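Local coordinates for extracellular solute-binding protein family 5 (Brucella melitensis, PDB 4ONY) that probably binds a solute, perhaps a peptide, in the periplasm and delivers it to an ABC transporter, at residues R325-A330 and D412-A417; P380-E385 and D548-S553. All blocks are in the same frame, centred on the assembly; numbering follows the deposited sequence. Where two conformers were deposited one is given.

Overall arrangement
Contacts 1 and 2 join helices and a loop on the same side of the chain's centre, within the lobe that holds the mixed sheet with strands 310-315 and 557-562. Their centres lie about 16 Å apart, and their segments alternate along the chain, so distant parts of the sequence interlock. Two residues of 325-330 join them directly: Arg325 NH1 reaches Gly381 O at 3.0 Å, a probable hydrogen bond, and Gln329 NE2 packs on Arg384 CD at 3.6 Å. Neither contact supplies residues to the 1-ethoxy-2-(2-ethoxyethoxy)ethane pocket, which is formed by Gln222, Gln225, Arg226, Tyr256 and Tyr257.

Contact 1: R325-A330 and D412-A417; sequences RRVRQA and DLLSQA
Leu413 meets both Gln329 and Ala330 where two helices pack almost antiparallel, the axes of the two segments approaching to 8.6 Å and their directions differing by 166°. This helix pair is joined by packing alone, with the flat ends of Gln329 and Arg326 sharing the work with apolar side chains: the last turn of helix 404-416 lies against the start of helix 325-333, and no polar bond links the two segments. Leu413 projects toward its neighbour and crosses the side chain of Gln329 at about a right angle. Its CD2 methyl touches Gln329 OE1 at 3.6 Å, while CD1 lies against the amide carbon, so the leucine fork meets the amide end of the glutamine. The stem of Leu413 is also engaged, with its CB 3.9 Å from Ala330 CB.

One residue further on, Leu414 brings its branch point onto the same alanine, CG lying 3.6 Å from Ala330 CB. The small methyl thus receives both leucines. Leu414 CD2 reaches on to Val327 CG1, and these two side chains too cross at about a right angle. Beyond them, Phe421 packs on Leu414 and Phe419 on Val327, extending the apolar layer.

Gln416 contributes through its backbone: its O lies 3.7 Å from Arg326 NH1, too far for a bond, though a positive group near this helix end would probably be favoured electrostatically. Ala417, the first residue to leave the helix, closes the contact. Its CB touches the CG2 methyl of Val327; with CG1 anti to the backbone N (chi1 171°), CG2 lies beside that N and faces Ala417 while CG1 faces Leu414. Arg326, bent at chi3 and salt-bridged to Asp324, lays its guanidinium over Ala417, with the CA atom of Ala417 3.9 Å above the centre of the plane.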
loop_
_atom_site.group_PDB
_atom_site.type_symbol
_atom_site.label_atom_id
_atom_site.label_comp_id
_atom_site.label_asym_id
_atom_site.label_seq_id
_atom_site.Cartn_x
_atom_site.Cartn_y
_atom_site.Cartn_z
ATOM N N ARG A 325 11.422 21.449 -16.674
ATOM C CA ARG A 325 11.205 20.037 -16.884
ATOM C C ARG A 325 12.118 19.389 -17.904
ATOM O O ARG A 325 12.296 18.158 -17.873
ATOM C CB ARG A 325 9.761 19.742 -17.303
ATOM C CG ARG A 325 9.419 20.127 -18.732
ATOM C CD ARG A 325 7.943 19.734 -19.022
ATOM N NE ARG A 325 7.589 19.931 -20.437
ATOM C CZ ARG A 325 6.341 19.748 -20.897
ATOM N NH1 ARG A 325 5.378 19.442 -20.037
ATOM N NH2 ARG A 325 6.067 19.886 -22.165
ATOM N N ARG A 326 12.642 20.176 -18.841
ATOM C CA ARG A 326 13.593 19.651 -19.805
ATOM C C ARG A 326 14.905 19.241 -19.119
ATOM O O ARG A 326 15.561 18.268 -19.531
ATOM C CB ARG A 326 13.910 20.696 -20.902
ATOM C CG ARG A 326 12.699 21.073 -21.738
ATOM C CD ARG A 326 12.947 22.262 -22.640
ATOM N NE ARG A 326 13.277 23.412 -21.833
ATOM C CZ ARG A 326 13.532 24.623 -22.303
ATOM N NH1 ARG A 326 13.467 24.867 -23.624
ATOM N NH2 ARG A 326 13.851 25.598 -21.468
ATOM N N VAL A 327 15.314 20.014 -18.108
ATOM C CA VAL A 327 16.503 19.670 -17.322
ATOM C C VAL A 327 16.255 18.372 -16.518
ATOM O O VAL A 327 17.107 17.460 -16.479
ATOM C CB VAL A 327 16.884 20.835 -16.400
ATOM C CG1 VAL A 327 17.977 20.442 -15.420
ATOM C CG2 VAL A 327 17.298 22.066 -17.199
ATOM N N ARG A 328 15.101 18.289 -15.867
ATOM C CA ARG A 328 14.733 17.067 -15.134
ATOM C C ARG A 328 14.708 15.860 -16.077
ATOM O O ARG A 328 15.242 14.805 -15.747
ATOM C CB ARG A 328 13.376 17.230 -14.413
ATOM C CG ARG A 328 13.430 18.366 -13.391
ATOM C CD ARG A 328 12.267 18.347 -12.462
ATOM N NE ARG A 328 10.981 18.442 -13.179
ATOM C CZ ARG A 328 10.286 19.530 -13.445
ATOM N NH1 ARG A 328 10.742 20.716 -13.164
ATOM N NH2 ARG A 328 9.095 19.407 -14.021
ATOM N N GLN A 329 14.141 16.036 -17.259
ATOM C CA GLN A 329 14.089 14.957 -18.246
ATOM C C GLN A 329 15.497 14.465 -18.620
ATOM O O GLN A 329 15.755 13.270 -18.617
ATOM C CB GLN A 329 13.357 15.436 -19.492
ATOM C CG GLN A 329 12.994 14.409 -20.561
ATOM C CD GLN A 329 12.478 15.114 -21.835
ATOM O OE1 GLN A 329 12.394 16.374 -21.925
ATOM N NE2 GLN A 329 12.167 14.351 -22.794
ATOM N N ALA A 330 16.403 15.397 -18.943
ATOM C CA ALA A 330 17.805 15.054 -19.234
ATOM C C ALA A 330 18.460 14.279 -18.088
ATOM O O ALA A 330 19.119 13.245 -18.314
ATOM C CB ALA A 330 18.624 16.317 -19.487
ATOM N N ASP A 412 22.067 16.818 -25.416
ATOM C CA ASP A 412 21.255 17.569 -26.355
ATOM C C ASP A 412 20.074 18.310 -25.640
ATOM O O ASP A 412 19.817 19.501 -25.904
ATOM C CB ASP A 412 20.779 16.644 -27.509
ATOM C CG ASP A 412 21.942 16.089 -28.382
ATOM O OD1 ASP A 412 23.065 16.625 -28.362
ATOM O OD2 ASP A 412 21.722 15.089 -29.101
ATOM N N LEU A 413 19.351 17.609 -24.767
ATOM C CA LEU A 413 18.255 18.252 -23.989
ATOM C C LEU A 413 18.743 19.432 -23.132
ATOM O O LEU A 413 18.101 20.486 -23.112
ATOM C CB LEU A 413 17.538 17.259 -23.066
ATOM C CG LEU A 413 16.499 16.351 -23.738
ATOM C CD1 LEU A 413 16.114 15.160 -22.858
ATOM C CD2 LEU A 413 15.224 17.122 -24.095
ATOM N N LEU A 414 19.854 19.268 -22.433
ATOM C CA LEU A 414 20.366 20.337 -21.569
ATOM C C LEU A 414 20.786 21.538 -22.441
ATOM O O LEU A 414 20.555 22.656 -22.050
ATOM C CB LEU A 414 21.558 19.881 -20.694
ATOM C CG LEU A 414 21.194 18.855 -19.617
ATOM C CD1 LEU A 414 22.450 18.228 -19.027
ATOM C CD2 LEU A 414 20.350 19.469 -18.534
ATOM N N SER A 415 21.379 21.277 -23.613
ATOM C CA SER A 415 21.729 22.353 -24.547
ATOM C C SER A 415 20.480 23.112 -25.037
ATOM O O SER A 415 20.456 24.333 -25.019
ATOM C CB SER A 415 22.553 21.820 -25.721
ATOM O OG SER A 415 23.766 21.282 -25.245
ATOM N N GLN A 416 19.421 22.392 -25.383
ATOM C CA GLN A 416 18.140 23.041 -25.743
ATOM C C GLN A 416 17.580 23.882 -24.591
ATOM O O GLN A 416 16.930 24.879 -24.805
ATOM C CB GLN A 416 17.098 21.982 -26.155
ATOM C CG GLN A 416 17.489 21.201 -27.413
ATOM C CD GLN A 416 17.489 22.043 -28.711
ATOM O OE1 GLN A 416 16.449 22.363 -29.226
ATOM N NE2 GLN A 416 18.635 22.339 -29.247
ATOM N N ALA A 417 17.868 23.479 -23.353
ATOM C CA ALA A 417 17.451 24.221 -22.163
ATOM C C ALA A 417 18.401 25.294 -21.677
ATOM O O ALA A 417 18.184 25.854 -20.627
ATOM C CB ALA A 417 17.213 23.266 -21.042
#

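Contact 2: P380-E385 and D548-S553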
loop_
_atom_site.group_PDB
_atom_site.type_symbol
_atom_site.label_atom_id
_atom_site.label_comp_id
_atom_site.label_asym_id
_atom_site.label_seq_id
_atom_site.Cartn_x
_atom_site.Cartn_y
_atom_site.Cartn_z
ATOM N N PRO A 380 -2.730 21.101 -23.431
ATOM C CA PRO A 380 -1.962 20.596 -24.574
ATOM C C PRO A 380 -0.471 20.277 -24.345
ATOM O O PRO A 380 0.094 19.445 -25.072
ATOM C CB PRO A 380 -2.125 21.710 -25.638
ATOM C CG PRO A 380 -2.564 22.929 -24.874
ATOM C CD PRO A 380 -3.367 22.408 -23.704
ATOM N N GLY A 381 0.175 20.934 -23.395
ATOM C CA GLY A 381 1.600 20.667 -23.159
ATOM C C GLY A 381 1.939 19.586 -22.137
ATOM O O GLY A 381 3.121 19.234 -21.965
ATOM N N ALA A 382 0.911 19.050 -21.483
ATOM C CA ALA A 382 1.024 18.314 -20.235
ATOM C C ALA A 382 1.590 16.899 -20.364
ATOM O O ALA A 382 2.184 16.390 -19.412
ATOM C CB ALA A 382 -0.309 18.265 -19.551
ATOM N N VAL A 383 1.394 16.283 -21.534
ATOM C CA VAL A 383 1.847 14.963 -21.784
ATOM C C VAL A 383 2.708 14.932 -23.050
ATOM O O VAL A 383 2.355 15.501 -24.062
ATOM C CB VAL A 383 0.653 14.010 -21.961
ATOM C CG1 VAL A 383 1.171 12.612 -22.264
ATOM C CG2 VAL A 383 -0.202 14.043 -20.707
ATOM N N ARG A 384 3.866 14.306 -22.931
ATOM C CA ARG A 384 4.831 14.225 -24.007
ATOM C C ARG A 384 4.258 13.226 -25.027
ATOM O O ARG A 384 3.580 12.246 -24.648
ATOM C CB ARG A 384 6.128 13.678 -23.390
ATOM C CG ARG A 384 7.415 14.010 -24.077
ATOM C CD ARG A 384 8.607 13.967 -23.127
ATOM N NE ARG A 384 8.761 12.652 -22.514
ATOM C CZ ARG A 384 9.057 12.444 -21.233
ATOM N NH1 ARG A 384 9.214 13.462 -20.375
ATOM N NH2 ARG A 384 9.154 11.192 -20.785
ATOM N N GLU A 385 4.505 13.477 -26.297
ATOM C CA GLU A 385 4.030 12.618 -27.345
ATOM C C GLU A 385 4.356 11.122 -27.112
ATOM O O GLU A 385 3.486 10.254 -27.322
ATOM C CB GLU A 385 4.601 13.055 -28.720
ATOM C CG GLU A 385 4.173 12.117 -29.828
ATOM C CD GLU A 385 4.651 12.525 -31.223
ATOM O OE1 GLU A 385 5.875 12.414 -31.538
ATOM O OE2 GLU A 385 3.769 12.887 -32.018
ATOM N N ASP A 548 -1.129 9.307 -14.522
ATOM C CA ASP A 548 0.183 8.696 -14.691
ATOM C C ASP A 548 0.964 9.380 -15.819
ATOM O O ASP A 548 2.149 9.727 -15.662
ATOM C CB ASP A 548 0.032 7.180 -14.935
ATOM C CG ASP A 548 1.337 6.424 -14.821
ATOM O OD1 ASP A 548 2.084 6.686 -13.879
ATOM O OD2 ASP A 548 1.568 5.489 -15.614
ATOM N N ARG A 549 0.290 9.621 -16.932
ATOM C CA ARG A 549 0.933 10.193 -18.129
ATOM C C ARG A 549 1.454 11.596 -17.844
ATOM O O ARG A 549 2.559 11.952 -18.241
ATOM C CB ARG A 549 0.002 10.239 -19.328
ATOM C CG ARG A 549 -0.400 8.876 -19.874
ATOM C CD ARG A 549 -1.235 8.976 -21.147
ATOM N NE ARG A 549 -2.010 7.753 -21.328
ATOM C CZ ARG A 549 -1.543 6.620 -21.857
ATOM N NH1 ARG A 549 -0.304 6.515 -22.356
ATOM N NH2 ARG A 549 -2.332 5.565 -21.838
ATOM N N VAL A 550 0.661 12.363 -17.105
ATOM C CA VAL A 550 1.069 13.717 -16.774
ATOM C C VAL A 550 2.276 13.739 -15.826
ATOM O O VAL A 550 3.198 14.578 -15.987
ATOM C CB VAL A 550 -0.098 14.520 -16.156
ATOM C CG1 VAL A 550 0.401 15.895 -15.711
ATOM C CG2 VAL A 550 -1.273 14.630 -17.135
ATOM N N LEU A 551 2.259 12.835 -14.839
ATOM C CA LEU A 551 3.288 12.779 -13.853
ATOM C C LEU A 551 4.627 12.310 -14.440
ATOM O O LEU A 551 5.683 12.910 -14.171
ATOM C CB LEU A 551 2.866 11.875 -12.684
ATOM C CG LEU A 551 1.720 12.326 -11.813
ATOM C CD1 LEU A 551 1.338 11.235 -10.809
ATOM C CD2 LEU A 551 2.055 13.615 -11.051
ATOM N N ILE A 552 4.573 11.281 -15.268
ATOM C CA ILE A 552 5.750 10.821 -16.002
ATOM C C ILE A 552 6.320 11.952 -16.881
ATOM O O ILE A 552 7.547 12.123 -16.965
ATOM C CB ILE A 552 5.433 9.624 -16.897
ATOM C CG1 ILE A 552 5.132 8.386 -16.043
ATOM C CG2 ILE A 552 6.612 9.322 -17.847
ATOM C CD1 ILE A 552 4.378 7.293 -16.801
ATOM N N SER A 553 5.421 12.708 -17.532
ATOM C CA SER A 553 5.798 13.753 -18.484
ATOM C C SER A 553 6.395 14.985 -17.803
ATOM O O SER A 553 7.002 15.817 -18.457
ATOM C CB SER A 553 4.618 14.164 -19.346
ATOM O OG SER A 553 4.178 13.088 -20.161
HETATM O O HOH W 1 3.468 16.897 -17.044
HETATM O O HOH W 2 9.780 10.984 -17.898
HETATM O O HOH W 3 8.634 16.302 -20.560
#
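Ser553 OG is gripped from both segments: it accepts a nearly straight hydrogen bond from Arg384 N (3.0 Å, 169° at the hydrogen) and donates to Arg549 O, one turn back in its own helix, at 2.8 Å. That carbonyl also takes Ser553 N, the two donors approaching opposite faces of its plane. With chi1 at -64°, OG sits beside the backbone N of Ser553, close enough to Arg549 O to bond to it while still facing the loop.

Val383 packs next to this bond, its CG2 3.8 Å from Val550 CG2 and its CG1 against Arg549 CB; Leu376 touches both valines. Water extends the seam. One molecule donates to both Ala382 O and Val550 O. Two more lie in the plane of the Arg384 guanidinium, at its edge, linking NH2 to Ile552 O and NH1 to Ser553 O. Its NH1 and NE also form salt bridges to Asp555 and Asp386, which hold the guanidinium that the chi3 bend (59°) turns toward the carbonyls of Ile552 and Ser553.

Serine bonding back to the carbonyl four residues earlier is a familiar helix feature; here it also docks the loop whose Arg384 is the N-cap residue of helix 385-389.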